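PDB 5O8P: L-lysine 6-monooxygenase involved in desferrioxamine biosynthesis, which probably uses FAD and NADPH to N-hydroxylate cadaverine, a step in the biosynthesis of the siderophore desferrioxamine. Local coordinates for residues L21-L26 and L65-A69. Numbering follows the deposited sequence.
Sequences LGLACL and LVTLA
Leu65 packs across Gly22; both of its methyls touch Leu21, and CD1 also reaches Cys25. Leu65 CD2 meets Leu21 CG at 4.0 Å, while Leu65 CD1 lies 4.0 Å from Cys25 SG, so one leucine spans a full helical turn. Leu21 holds its CG anti to the backbone N (chi1 -178°), and with chi2 at 60° its CD2 touches both methyls of Leu65, the two side chains crossing at a slant. The backbones come nearest where Gly22 has no side chain: Gly22 CA is 4.4 Å from Leu65 CA and 3.6 Å from Leu65 O.

A second apolar group gathers around Leu26. Leu26 CD2 reaches Val66 CG1 at 3.8 Å and Ala69 CB at 3.9 Å, and Val66 CG1 also faces Cys25 CB. The side chains of Leu26 and Val66 pass each other in opposite directions. No hydrogen bond joins the two segments; within the loop, Ala69 N donates to Val66 O over 2.9 Å, a turn that presents both side chains to Leu26.

All seven touching residues are buried. Helix 18-27 follows strand 8-14 in the nucleotide-binding fold, and the Leu21 side chain lies about 7 Å from the bound FAD. Helix 100-113 covers Leu21 and Leu65, with Tyr106 OH hydrogen-bonded to Leu65 N, whereas helix 399-410 packs on Leu26 and Ala69. Strand 35-38 meets the helix through Phe37, which touches Leu23 and Ala24.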
loop_
_atom_site.group_PDB
_atom_site.type_symbol
_atom_site.label_atom_id
_atom_site.label_comp_id
_atom_site.label_asym_id
_atom_site.label_seq_id
_atom_site.Cartn_x
_atom_site.Cartn_y
_atom_site.Cartn_z
ATOM N N LEU B 21 2.590 -27.806 20.031
ATOM C CA LEU B 21 1.960 -26.872 20.970
ATOM C C LEU B 21 0.541 -26.569 20.498
ATOM O O LEU B 21 -0.376 -26.418 21.306
ATOM C CB LEU B 21 2.768 -25.578 21.098
ATOM C CG LEU B 21 2.229 -24.543 22.091
ATOM C CD1 LEU B 21 2.175 -25.119 23.499
ATOM C CD2 LEU B 21 3.056 -23.254 22.083
ATOM N N GLY B 22 0.364 -26.476 19.181
ATOM C CA GLY B 22 -0.962 -26.356 18.580
ATOM C C GLY B 22 -1.820 -27.548 18.911
ATOM O O GLY B 22 -2.889 -27.394 19.504
ATOM N N LEU B 23 -1.339 -28.739 18.562
ATOM C CA LEU B 23 -2.055 -29.985 18.890
ATOM C C LEU B 23 -2.462 -30.029 20.360
ATOM O O LEU B 23 -3.570 -30.464 20.691
ATOM C CB LEU B 23 -1.208 -31.217 18.559
ATOM C CG LEU B 23 -1.887 -32.588 18.641
ATOM C CD1 LEU B 23 -3.218 -32.603 17.927
ATOM C CD2 LEU B 23 -0.971 -33.654 18.066
ATOM N N ALA B 24 -1.574 -29.555 21.234
ATOM C CA ALA B 24 -1.837 -29.538 22.666
ATOM C C ALA B 24 -3.003 -28.639 23.036
ATOM O O ALA B 24 -3.858 -29.053 23.826
ATOM C CB ALA B 24 -0.594 -29.124 23.430
ATOM N N CYS B 25 -3.049 -27.428 22.481
ATOM C CA CYS B 25 -4.178 -26.529 22.742
ATOM C C CYS B 25 -5.478 -27.077 22.178
ATOM O O CYS B 25 -6.540 -26.905 22.752
ATOM C CB CYS B 25 -3.947 -25.158 22.129
ATOM S SG CYS B 25 -2.452 -24.310 22.637
ATOM N N LEU B 26 -5.392 -27.716 21.024
ATOM C CA LEU B 26 -6.570 -28.282 20.397
ATOM C C LEU B 26 -7.043 -29.526 21.119
ATOM O O LEU B 26 -8.247 -29.729 21.205
ATOM C CB LEU B 26 -6.331 -28.562 18.911
ATOM C CG LEU B 26 -6.183 -27.306 18.042
ATOM C CD1 LEU B 26 -5.810 -27.681 16.613
ATOM C CD2 LEU B 26 -7.455 -26.476 18.052
ATOM N N LEU B 65 -2.225 -20.825 17.141
ATOM C CA LEU B 65 -2.167 -22.231 17.540
ATOM C C LEU B 65 -3.459 -23.002 17.248
ATOM O O LEU B 65 -3.431 -24.233 17.092
ATOM C CB LEU B 65 -1.807 -22.310 19.022
ATOM C CG LEU B 65 -0.433 -21.715 19.377
ATOM C CD1 LEU B 65 -0.321 -21.373 20.856
ATOM C CD2 LEU B 65 0.672 -22.682 18.967
ATOM N N VAL B 66 -4.567 -22.264 17.129
ATOM C CA VAL B 66 -5.926 -22.820 17.202
ATOM C C VAL B 66 -6.992 -22.242 16.253
ATOM O O VAL B 66 -7.868 -22.987 15.806
ATOM C CB VAL B 66 -6.475 -22.697 18.642
ATOM C CG1 VAL B 66 -5.659 -23.556 19.599
ATOM C CG2 VAL B 66 -6.491 -21.256 19.127
ATOM N N THR B 67 -6.937 -20.938 15.961
ATOM C CA THR B 67 -8.019 -20.226 15.260
ATOM C C THR B 67 -8.522 -20.881 13.951
ATOM O O THR B 67 -9.714 -20.832 13.682
ATOM C CB THR B 67 -7.657 -18.732 15.028
ATOM O OG1 THR B 67 -7.525 -18.049 16.278
ATOM C CG2 THR B 67 -8.723 -18.001 14.265
ATOM N N LEU B 68 -7.661 -21.498 13.144
ATOM C CA LEU B 68 -8.136 -22.089 11.875
ATOM C C LEU B 68 -8.893 -23.392 12.067
ATOM O O LEU B 68 -9.518 -23.887 11.141
ATOM C CB LEU B 68 -6.998 -22.264 10.859
ATOM C CG LEU B 68 -6.371 -20.950 10.343
ATOM C CD1 LEU B 68 -5.255 -21.213 9.355
ATOM C CD2 LEU B 68 -7.387 -19.999 9.741
ATOM N N ALA B 69 -8.796 -23.966 13.257
ATOM C CA ALA B 69 -9.620 -25.103 13.646
ATOM C C ALA B 69 -10.767 -24.689 14.561
ATOM O O ALA B 69 -11.837 -25.293 14.502
ATOM C CB ALA B 69 -8.759 -26.137 14.348
#